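Long-range contacts in subtilisin-like protein (Prochloron didemni, PDB 3ZXY), which probably acts as a serine endopeptidase of the subtilisin family, the chain being the protease domain of the longer PatA protein: residues 110-115 and 209-214; 139-144 and 162-167; 14-19 and 49-54; 56-61 and 213-218. The protein carries 1 engineered substitution. All coordinates share one frame; numbering follows the deposited sequence.

In the fold
Contacts 1 and 3 hold the predicted charge relay positions of a subtilisin-type domain, in which helices 47-60 and 210-230 pack on one face of a parallel seven-stranded sheet; contacts 2 and 4 join the sheet and helices next to them. Contact 3 brings D16 and H51 together. Contact 1 places A211, engineered from serine, beside them, with A211 CB 3.4 Å from H51 NE2. Contact 2 continues the sheet from the strand of contact 1, I111 N lying 2.8 Å from V141 O; its centre is about 17 Å from that of contact 3. Contact 4 joins the two helices behind the site and meets contact 1 where S218 OG approaches N110 OD1 at 2.8 Å.

Contact 1: residues 110-115 and 209-214; sequences NISGGE and GTAFAT. Engineered in segment 209-214: A211 (natural residue Ser).
S112 OG donates a hydrogen bond of 2.7 Å to A211 O, tying the end of a central strand of the subtilisin fold to the first turn of the helix that carries the predicted nucleophile position. The hydroxyl lies in the carbonyl plane on a lone pair, with a C=O...OG angle of 132°. This carbonyl would look one turn on for an amide, but the residue there is P215, which has none, and a serine suits the place because its hydroxyl supplies the missing donor. Beside the bond, S112 CB rests 3.8 Å from A211 CB; A211 is an engineered replacement of the natural serine, so no nucleophile oxygen is present. T214 completes the first shell, its CG2 reaching N110 OD1 at 3.4 Å.

In the next shell, N110 runs with CG anti to the backbone N (chi1 -176°), which carries its amide to T214 and S112. ND2 then donates to S112 OG at 3.0 Å, nearly in the amide plane, while OD1 accepts from S218 OG. An asparagine can thus orient the serine and hold the helix with one group. Backbone geometry contributes as well: S112 centres an inverse gamma turn, turning the chain out of the strand. On the helix, T214 OG1 donates to T210 O at 2.8 Å, approaching from the face of that carbonyl opposite to T214 N.

Contact 2: residues 139-144 and 162-167; sequences LLVAAA and LAVGAM
V141, A142 and A143 pair with L162, A163 and V164 as parallel neighbours inside the seven-stranded sheet of the subtilisin fold, the short segments running 29° apart. Four backbone hydrogen bonds join them. L162 N gives to L140 O at 3.0 Å, an almost straight bond of 175° at the hydrogen. L162 O accepts from A142 N at 2.9 Å, A142 O accepts from V164 N, and V164 O accepts from A144 N. A142 N and O, L140 O and A144 N are therefore satisfied by 162-167, whereas V141, and A143 through its N, bond to strand 108-111, so the buried backbone is served from both flanks. Two weaker CA-H...O contacts, V141 CA to L162 O and A163 CA to A142 O, fill in between.

On the face bearing V141, L162 and V164, branched carbons fit a buried position under helix 210-230. V141 CG1 meets V164 CG2 at 3.6 Å, and L139 CD1 reaches forward to L162 CB at 4.1 Å. A143, on the same face, lies beneath T210 and T214, where a small side chain suits the closeness of the helix. As the strand ends, A144 O receives Y183 OH and N178 ND2. A144 N reaches V164 O at 2.8 Å from 40° above the carbonyl plane, and A144 CB lies 3.2 Å from the same oxygen.

Contact 3: residues 14-19 and 49-54; sequences ILDGPV and SAHGTH
S49 and P18 meet first along helix 47-60: S49 OG, hydrogen-bonded to D84, has the ring carbon P18 CB 3.6 Å away, and S49 CA makes a CA-H...O contact with P18 O. Two residues on, H51 is the predicted histidine of the subtilisin charge relay. Its CG is anti to the backbone N (chi1 -162°), which swings the ring out to D16, and H51 ND1 donates to D16 OD1 over 2.7 Å in a nearly straight bond. The carboxylate and ring planes are 23° apart, and OD1 uses its syn lone pair. On its anti side the same oxygen accepts G17 N at 2.7 Å, so a backbone amide helps fix the carboxylate.

G52 brings helix and loop together, its CA 3.8 Å from G17 O; glycine fits because any CB would run into that oxygen and P18 O. G52 O in turn lies against V19 CG2 at 3.5 Å. T53 OG1 donates back to S49 O and accepts D20 N, bracing the loop just past V19.

An alanine in place of D16 would probably leave H51 ND1 and G17 N without their shared acceptor and the imidazole freer to turn. With ND1 held by the carboxylate, H51 NE2 is directed to the engineered A211, a geometry consistent with a relay serving the natural serine there.

Contact 4: residues 56-61 and 213-218; sequences ASIIFG and ATPIVS
Two helices on the same face of the subtilisin sheet meet here: helix 47-60, which carries H51, the predicted charge relay histidine, and helix 210-230, which begins at the nucleophile position. Their short segments run nearly alongside, crossing at -24° with axes 8.7 Å apart, and the join is made by apolar side chains. P215 lies at the centre, its ring touched by two neighbouring isoleucines. I58 CD1 comes to P215 CG at 3.7 Å, while the other branch, I58 CG2, reaches I216 CG1 at 3.9 Å. A beta-branched residue suits this place because its two arms can touch successive residues of the facing helix.

I59 takes the other flank of the proline, the two side chains standing at about a right angle. With CG1 anti to the carbonyl carbon (chi1 -57°), its longer arm points at the facing helix, where CG1 lies 3.4 Å from P215 O and CD1 3.8 Å from P215 CB. The tip continues to S218 CB, whose hydroxyl turns instead to N110. Proline suits its position as a compact apolar ring, although the helix is kinked there for want of an amide hydrogen. I59 CD1 also packs on I14 CD1 of strand 11-16 at 3.5 Å, so one methyl links both helices to the sheet. An alanine at I59 would probably open a gap between P215, S218 and I14. The other branch, I59 CG2, sits over the centre of the F60 ring, 3.7 Å above its plane.

Contact 1: residues 110-115 and 209-214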
loop_
_atom_site.group_PDB
_atom_site.type_symbol
_atom_site.label_atom_id
_atom_site.label_comp_id
_atom_site.label_asym_id
_atom_site.label_seq_id
_atom_site.Cartn_x
_atom_site.Cartn_y
_atom_site.Cartn_z
ATOM N N ASN A 110 2.439 -0.837 3.715
ATOM C CA ASN A 110 2.033 -1.217 2.350
ATOM C C ASN A 110 2.590 -2.593 2.038
ATOM O O ASN A 110 3.803 -2.791 2.075
ATOM C CB ASN A 110 2.591 -0.193 1.353
ATOM C CG ASN A 110 2.145 -0.440 -0.082
ATOM O OD1 ASN A 110 1.205 0.200 -0.556
ATOM N ND2 ASN A 110 2.788 -1.391 -0.780
ATOM N N ILE A 111 1.708 -3.536 1.723
ATOM C CA ILE A 111 2.145 -4.878 1.285
ATOM C C ILE A 111 1.514 -5.173 -0.076
ATOM O O ILE A 111 0.376 -5.638 -0.177
ATOM C CB ILE A 111 1.764 -5.964 2.298
ATOM C CG1 ILE A 111 2.338 -5.638 3.679
ATOM C CG2 ILE A 111 2.240 -7.335 1.819
ATOM C CD1 ILE A 111 2.057 -6.689 4.735
ATOM N N SER A 112 2.278 -4.893 -1.116
ATOM C CA SER A 112 1.860 -5.142 -2.489
ATOM C C SER A 112 2.185 -6.575 -2.844
ATOM O O SER A 112 2.982 -6.844 -3.751
ATOM C CB SER A 112 2.573 -4.205 -3.445
ATOM O OG SER A 112 2.085 -2.876 -3.298
ATOM N N GLY A 113 1.612 -7.500 -2.101
ATOM C CA GLY A 113 1.848 -8.918 -2.323
ATOM C C GLY A 113 0.948 -9.726 -1.431
ATOM O O GLY A 113 0.179 -9.172 -0.654
ATOM N N GLY A 114 1.068 -11.041 -1.521
ATOM C CA GLY A 114 0.232 -11.935 -0.738
ATOM C C GLY A 114 0.248 -13.321 -1.327
ATOM O O GLY A 114 1.052 -13.619 -2.215
ATOM N N GLU A 115 -0.629 -14.170 -0.806
ATOM C CA GLU A 115 -0.729 -15.556 -1.220
ATOM C C GLU A 115 -2.202 -15.889 -1.384
ATOM O O GLU A 115 -3.020 -15.516 -0.549
ATOM C CB GLU A 115 -0.109 -16.479 -0.152
ATOM C CG GLU A 115 -0.188 -17.959 -0.474
ATOM C CD GLU A 115 0.800 -18.814 0.298
ATOM O OE1 GLU A 115 1.295 -18.376 1.362
ATOM O OE2 GLU A 115 1.093 -19.939 -0.178
ATOM N N GLY A 209 -1.576 -3.820 -12.268
ATOM C CA GLY A 209 -1.850 -4.862 -11.289
ATOM C C GLY A 209 -2.259 -4.300 -9.955
ATOM O O GLY A 209 -2.071 -3.114 -9.665
ATOM N N THR A 210 -2.807 -5.163 -9.102
ATOM C CA THR A 210 -3.189 -4.731 -7.770
ATOM C C THR A 210 -1.992 -4.284 -6.930
ATOM O O THR A 210 -2.165 -3.482 -6.019
ATOM C CB THR A 210 -4.016 -5.793 -7.004
ATOM O OG1 THR A 210 -3.248 -6.983 -6.783
ATOM C CG2 THR A 210 -5.302 -6.142 -7.764
ATOM N N ALA A 211 -0.789 -4.786 -7.244
ATOM C CA ALA A 211 0.419 -4.336 -6.544
ATOM C C ALA A 211 0.697 -2.853 -6.699
ATOM O O ALA A 211 1.396 -2.271 -5.873
ATOM C CB ALA A 211 1.635 -5.112 -7.021
ATOM N N PHE A 212 0.200 -2.250 -7.769
ATOM C CA PHE A 212 0.475 -0.847 -8.076
ATOM C C PHE A 212 -0.676 0.062 -7.667
ATOM O O PHE A 212 -0.472 1.239 -7.339
ATOM C CB PHE A 212 0.916 -0.724 -9.535
ATOM C CG PHE A 212 1.973 -1.716 -9.859
ATOM C CD1 PHE A 212 3.211 -1.625 -9.249
ATOM C CD2 PHE A 212 1.688 -2.823 -10.619
ATOM C CE1 PHE A 212 4.182 -2.580 -9.470
ATOM C CE2 PHE A 212 2.646 -3.790 -10.839
ATOM C CZ PHE A 212 3.902 -3.660 -10.278
ATOM N N ALA A 213 -1.871 -0.500 -7.602
ATOM C CA ALA A 213 -3.035 0.189 -7.006
ATOM C C ALA A 213 -2.858 0.361 -5.500
ATOM O O ALA A 213 -3.237 1.381 -4.926
ATOM C CB ALA A 213 -4.310 -0.614 -7.298
ATOM N N THR A 214 -2.277 -0.656 -4.855
ATOM C CA THR A 214 -2.088 -0.671 -3.404
ATOM C C THR A 214 -1.359 0.587 -2.880
ATOM O O THR A 214 -1.865 1.233 -1.969
ATOM C CB THR A 214 -1.432 -2.000 -2.969
ATOM O OG1 THR A 214 -2.324 -3.072 -3.287
ATOM C CG2 THR A 214 -1.140 -2.039 -1.477
#

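Contact 2: residues 139-144 and 162-167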
loop_
_atom_site.group_PDB
_atom_site.type_symbol
_atom_site.label_atom_id
_atom_site.label_comp_id
_atom_site.label_asym_id
_atom_site.label_seq_id
_atom_site.Cartn_x
_atom_site.Cartn_y
_atom_site.Cartn_z
ATOM N N LEU A 139 -2.219 0.728 10.126
ATOM C CA LEU A 139 -3.050 0.260 9.013
ATOM C C LEU A 139 -2.242 -0.517 7.984
ATOM O O LEU A 139 -1.292 0.015 7.405
ATOM C CB LEU A 139 -3.709 1.450 8.322
ATOM C CG LEU A 139 -4.504 1.155 7.059
ATOM C CD1 LEU A 139 -5.662 0.211 7.361
ATOM C CD2 LEU A 139 -5.018 2.456 6.447
ATOM N N LEU A 140 -2.621 -1.772 7.763
ATOM C CA LEU A 140 -2.032 -2.589 6.715
ATOM C C LEU A 140 -2.884 -2.400 5.458
ATOM O O LEU A 140 -4.102 -2.565 5.516
ATOM C CB LEU A 140 -2.017 -4.062 7.158
ATOM C CG LEU A 140 -0.966 -4.969 6.517
ATOM C CD1 LEU A 140 -0.804 -6.282 7.283
ATOM C CD2 LEU A 140 -1.332 -5.210 5.074
ATOM N N VAL A 141 -2.238 -2.027 4.354
ATOM C CA VAL A 141 -2.899 -1.830 3.061
ATOM C C VAL A 141 -2.272 -2.894 2.151
ATOM O O VAL A 141 -1.043 -2.910 1.975
ATOM C CB VAL A 141 -2.660 -0.418 2.489
ATOM C CG1 VAL A 141 -3.424 -0.245 1.186
ATOM C CG2 VAL A 141 -3.084 0.663 3.495
ATOM N N ALA A 142 -3.095 -3.780 1.575
ATOM C CA ALA A 142 -2.572 -4.975 0.897
ATOM C C ALA A 142 -3.254 -5.258 -0.425
ATOM O O ALA A 142 -4.463 -5.071 -0.561
ATOM C CB ALA A 142 -2.671 -6.205 1.813
ATOM N N ALA A 143 -2.479 -5.781 -1.373
ATOM C CA ALA A 143 -2.982 -6.083 -2.710
ATOM C C ALA A 143 -3.976 -7.242 -2.715
ATOM O O ALA A 143 -3.713 -8.297 -2.135
ATOM C CB ALA A 143 -1.816 -6.417 -3.641
ATOM N N ALA A 144 -5.105 -7.042 -3.403
ATOM C CA ALA A 144 -6.149 -8.065 -3.516
ATOM C C ALA A 144 -5.706 -9.298 -4.295
ATOM O O ALA A 144 -6.266 -10.384 -4.104
ATOM C CB ALA A 144 -7.394 -7.467 -4.189
ATOM N N LEU A 162 -6.945 -3.144 4.937
ATOM C CA LEU A 162 -7.571 -2.499 3.786
ATOM C C LEU A 162 -7.045 -3.176 2.528
ATOM O O LEU A 162 -5.860 -3.050 2.199
ATOM C CB LEU A 162 -7.253 -1.000 3.772
ATOM C CG LEU A 162 -7.854 -0.166 2.643
ATOM C CD1 LEU A 162 -9.354 -0.392 2.515
ATOM C CD2 LEU A 162 -7.537 1.314 2.869
ATOM N N ALA A 163 -7.908 -3.944 1.869
ATOM C CA ALA A 163 -7.568 -4.638 0.645
ATOM C C ALA A 163 -7.758 -3.713 -0.544
ATOM O O ALA A 163 -8.687 -2.876 -0.558
ATOM C CB ALA A 163 -8.455 -5.872 0.493
ATOM N N VAL A 164 -6.906 -3.851 -1.559
ATOM C CA VAL A 164 -6.966 -2.959 -2.704
ATOM C C VAL A 164 -7.000 -3.753 -4.003
ATOM O O VAL A 164 -6.077 -4.526 -4.307
ATOM C CB VAL A 164 -5.787 -1.963 -2.727
ATOM C CG1 VAL A 164 -5.908 -0.998 -3.905
ATOM C CG2 VAL A 164 -5.665 -1.208 -1.400
ATOM N N GLY A 165 -8.076 -3.556 -4.749
ATOM C CA GLY A 165 -8.199 -4.059 -6.119
ATOM C C GLY A 165 -7.898 -2.979 -7.135
ATOM O O GLY A 165 -7.686 -1.823 -6.776
ATOM N N ALA A 166 -7.905 -3.369 -8.417
ATOM C CA ALA A 166 -7.517 -2.491 -9.513
ATOM C C ALA A 166 -8.680 -2.135 -10.422
ATOM O O ALA A 166 -9.477 -3.007 -10.803
ATOM C CB ALA A 166 -6.391 -3.134 -10.338
ATOM N N MET A 167 -8.760 -0.854 -10.773
ATOM C CA MET A 167 -9.716 -0.363 -11.744
ATOM C C MET A 167 -8.964 0.363 -12.861
ATOM O O MET A 167 -7.797 0.755 -12.712
ATOM C CB MET A 167 -10.775 0.537 -11.098
ATOM C CG MET A 167 -10.205 1.720 -10.379
ATOM S SD MET A 167 -11.581 2.785 -9.841
ATOM C CE MET A 167 -10.687 4.040 -8.933
#

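Contact 3: residues 14-19 and 49-54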
loop_
_atom_site.group_PDB
_atom_site.type_symbol
_atom_site.label_atom_id
_atom_site.label_comp_id
_atom_site.label_asym_id
_atom_site.label_seq_id
_atom_site.Cartn_x
_atom_site.Cartn_y
_atom_site.Cartn_z
ATOM N N ILE A 14 7.176 0.357 3.469
ATOM C CA ILE A 14 7.031 -0.381 2.225
ATOM C C ILE A 14 7.671 -1.741 2.482
ATOM O O ILE A 14 8.879 -1.830 2.667
ATOM C CB ILE A 14 7.787 0.300 1.061
ATOM C CG1 ILE A 14 7.345 1.754 0.893
ATOM C CG2 ILE A 14 7.620 -0.505 -0.235
ATOM C CD1 ILE A 14 5.893 1.925 0.521
ATOM N N LEU A 15 6.857 -2.799 2.479
ATOM C CA LEU A 15 7.336 -4.160 2.642
ATOM C C LEU A 15 7.269 -4.781 1.265
ATOM O O LEU A 15 6.212 -5.220 0.812
ATOM C CB LEU A 15 6.461 -4.931 3.632
ATOM C CG LEU A 15 6.800 -4.722 5.111
ATOM C CD1 LEU A 15 6.792 -3.262 5.550
ATOM C CD2 LEU A 15 5.829 -5.547 5.945
ATOM N N ASP A 16 8.392 -4.788 0.579
ATOM C CA ASP A 16 8.409 -5.177 -0.814
ATOM C C ASP A 16 9.798 -5.711 -1.145
ATOM O O ASP A 16 10.503 -6.225 -0.277
ATOM C CB ASP A 16 8.004 -3.979 -1.703
ATOM C CG ASP A 16 7.293 -4.413 -2.970
ATOM O OD1 ASP A 16 7.964 -4.956 -3.861
ATOM O OD2 ASP A 16 6.057 -4.233 -3.073
ATOM N N GLY A 17 10.183 -5.602 -2.399
ATOM C CA GLY A 17 11.557 -5.895 -2.763
ATOM C C GLY A 17 12.485 -4.757 -2.419
ATOM O O GLY A 17 12.068 -3.717 -1.896
ATOM N N PRO A 18 13.771 -4.940 -2.716
ATOM C CA PRO A 18 14.721 -3.859 -2.552
ATOM C C PRO A 18 14.305 -2.611 -3.318
ATOM O O PRO A 18 13.703 -2.706 -4.399
ATOM C CB PRO A 18 16.015 -4.442 -3.121
ATOM C CG PRO A 18 15.853 -5.905 -2.994
ATOM C CD PRO A 18 14.407 -6.175 -3.212
ATOM N N VAL A 19 14.613 -1.452 -2.749
ATOM C CA VAL A 19 14.316 -0.175 -3.392
ATOM C C VAL A 19 15.619 0.511 -3.780
ATOM O O VAL A 19 16.513 0.685 -2.947
ATOM C CB VAL A 19 13.501 0.727 -2.448
ATOM C CG1 VAL A 19 13.295 2.122 -3.040
ATOM C CG2 VAL A 19 12.160 0.066 -2.145
ATOM N N SER A 49 13.633 -6.164 -7.008
ATOM C CA SER A 49 14.161 -4.791 -7.051
ATOM C C SER A 49 13.283 -3.906 -7.951
ATOM O O SER A 49 12.969 -2.761 -7.604
ATOM C CB SER A 49 15.596 -4.775 -7.560
ATOM O OG SER A 49 16.503 -5.329 -6.627
ATOM N N ALA A 50 12.846 -4.437 -9.093
ATOM C CA ALA A 50 11.946 -3.693 -9.974
ATOM C C ALA A 50 10.625 -3.418 -9.283
ATOM O O ALA A 50 10.127 -2.289 -9.263
ATOM C CB ALA A 50 11.709 -4.458 -11.267
ATOM N N HIS A 51 10.074 -4.443 -8.661
ATOM C CA HIS A 51 8.773 -4.345 -8.009
ATOM C C HIS A 51 8.814 -3.342 -6.871
ATOM O O HIS A 51 7.974 -2.424 -6.787
ATOM C CB HIS A 51 8.399 -5.747 -7.521
ATOM C CG HIS A 51 6.943 -5.938 -7.217
ATOM N ND1 HIS A 51 6.432 -5.692 -5.997
ATOM C CD2 HIS A 51 5.900 -6.445 -7.990
ATOM C CE1 HIS A 51 5.123 -5.983 -5.993
ATOM N NE2 HIS A 51 4.788 -6.447 -7.212
ATOM N N GLY A 52 9.805 -3.464 -5.997
ATOM C CA GLY A 52 9.903 -2.605 -4.825
ATOM C C GLY A 52 10.222 -1.162 -5.169
ATOM O O GLY A 52 9.658 -0.244 -4.577
ATOM N N THR A 53 11.120 -0.946 -6.132
ATOM C CA THR A 53 11.467 0.418 -6.542
ATOM C C THR A 53 10.252 1.117 -7.155
ATOM O O THR A 53 9.986 2.301 -6.870
ATOM C CB THR A 53 12.638 0.398 -7.536
ATOM O OG1 THR A 53 13.766 -0.249 -6.918
ATOM C CG2 THR A 53 13.022 1.810 -7.991
ATOM N N HIS A 54 9.480 0.382 -7.949
ATOM C CA HIS A 54 8.285 0.933 -8.570
ATOM C C HIS A 54 7.267 1.292 -7.512
ATOM O O HIS A 54 6.771 2.428 -7.469
ATOM C CB HIS A 54 7.716 -0.072 -9.550
ATOM C CG HIS A 54 6.728 0.509 -10.516
ATOM N ND1 HIS A 54 5.464 0.828 -10.155
ATOM C CD2 HIS A 54 6.846 0.825 -11.865
ATOM C CE1 HIS A 54 4.802 1.299 -11.223
ATOM N NE2 HIS A 54 5.642 1.313 -12.266
#

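Contact 4: residues 56-61 and 213-218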
loop_
_atom_site.group_PDB
_atom_site.type_symbol
_atom_site.label_atom_id
_atom_site.label_comp_id
_atom_site.label_asym_id
_atom_site.label_seq_id
_atom_site.Cartn_x
_atom_site.Cartn_y
_atom_site.Cartn_z
ATOM N N ALA A 56 7.630 1.822 -4.260
ATOM C CA ALA A 56 8.090 2.904 -3.390
ATOM C C ALA A 56 7.960 4.238 -4.102
ATOM O O ALA A 56 7.555 5.233 -3.474
ATOM C CB ALA A 56 9.524 2.687 -2.923
ATOM N N SER A 57 8.237 4.266 -5.402
ATOM C CA SER A 57 8.232 5.530 -6.146
ATOM C C SER A 57 6.829 6.135 -6.251
ATOM O O SER A 57 6.674 7.352 -6.305
ATOM C CB SER A 57 8.867 5.354 -7.526
ATOM O OG SER A 57 8.067 4.599 -8.416
ATOM N N ILE A 58 5.809 5.291 -6.273
ATOM C CA ILE A 58 4.425 5.764 -6.363
ATOM C C ILE A 58 4.068 6.644 -5.173
ATOM O O ILE A 58 3.306 7.615 -5.310
ATOM C CB ILE A 58 3.443 4.573 -6.517
ATOM C CG1 ILE A 58 3.588 3.957 -7.905
ATOM C CG2 ILE A 58 1.996 5.012 -6.297
ATOM C CD1 ILE A 58 3.002 2.554 -7.994
ATOM N N ILE A 59 4.623 6.315 -4.012
ATOM C CA ILE A 59 4.375 7.073 -2.784
ATOM C C ILE A 59 5.408 8.177 -2.598
ATOM O O ILE A 59 5.057 9.319 -2.316
ATOM C CB ILE A 59 4.365 6.143 -1.545
ATOM C CG1 ILE A 59 3.311 5.045 -1.746
ATOM C CG2 ILE A 59 4.124 6.934 -0.251
ATOM C CD1 ILE A 59 3.337 3.955 -0.698
ATOM N N PHE A 60 6.695 7.848 -2.751
ATOM C CA PHE A 60 7.774 8.750 -2.324
ATOM C C PHE A 60 8.522 9.475 -3.431
ATOM O O PHE A 60 9.422 10.263 -3.137
ATOM C CB PHE A 60 8.776 7.995 -1.446
ATOM C CG PHE A 60 8.166 7.469 -0.178
ATOM C CD1 PHE A 60 7.796 8.359 0.838
ATOM C CD2 PHE A 60 7.965 6.113 0.003
ATOM C CE1 PHE A 60 7.221 7.891 2.014
ATOM C CE2 PHE A 60 7.384 5.654 1.181
ATOM C CZ PHE A 60 7.017 6.538 2.161
ATOM N N GLY A 61 8.186 9.225 -4.689
ATOM C CA GLY A 61 8.788 9.988 -5.775
ATOM C C GLY A 61 8.580 11.480 -5.554
ATOM O O GLY A 61 7.522 11.911 -5.094
ATOM N N ALA A 213 -1.871 -0.500 -7.602
ATOM C CA ALA A 213 -3.035 0.189 -7.006
ATOM C C ALA A 213 -2.858 0.361 -5.500
ATOM O O ALA A 213 -3.237 1.381 -4.926
ATOM C CB ALA A 213 -4.310 -0.614 -7.298
ATOM N N THR A 214 -2.277 -0.656 -4.855
ATOM C CA THR A 214 -2.088 -0.671 -3.404
ATOM C C THR A 214 -1.359 0.587 -2.880
ATOM O O THR A 214 -1.865 1.233 -1.969
ATOM C CB THR A 214 -1.432 -2.000 -2.969
ATOM O OG1 THR A 214 -2.324 -3.072 -3.287
ATOM C CG2 THR A 214 -1.140 -2.039 -1.477
ATOM N N PRO A 215 -0.188 0.951 -3.447
ATOM C CA PRO A 215 0.517 2.145 -2.960
ATOM C C PRO A 215 -0.203 3.452 -3.209
ATOM O O PRO A 215 0.061 4.437 -2.501
ATOM C CB PRO A 215 1.877 2.081 -3.667
ATOM C CG PRO A 215 1.645 1.203 -4.839
ATOM C CD PRO A 215 0.647 0.190 -4.394
ATOM N N ILE A 216 -1.098 3.496 -4.190
ATOM C CA ILE A 216 -1.910 4.689 -4.382
ATOM C C ILE A 216 -2.780 4.878 -3.150
ATOM O O ILE A 216 -2.888 5.980 -2.593
ATOM C CB ILE A 216 -2.748 4.619 -5.664
ATOM C CG1 ILE A 216 -1.812 4.632 -6.887
ATOM C CG2 ILE A 216 -3.706 5.817 -5.727
ATOM C CD1 ILE A 216 -2.495 4.458 -8.207
ATOM N N VAL A 217 -3.422 3.807 -2.703
ATOM C CA VAL A 217 -4.229 3.869 -1.478
ATOM C C VAL A 217 -3.371 4.162 -0.244
ATOM O O VAL A 217 -3.755 4.977 0.595
ATOM C CB VAL A 217 -5.070 2.579 -1.299
ATOM C CG1 VAL A 217 -5.780 2.561 0.053
ATOM C CG2 VAL A 217 -6.050 2.417 -2.463
ATOM N N SER A 218 -2.200 3.538 -0.118
ATOM C CA SER A 218 -1.316 3.829 1.014
ATOM C C SER A 218 -0.927 5.305 1.034
ATOM O O SER A 218 -0.914 5.939 2.094
ATOM C CB SER A 218 -0.071 2.981 0.934
ATOM O OG SER A 218 -0.423 1.623 1.153
#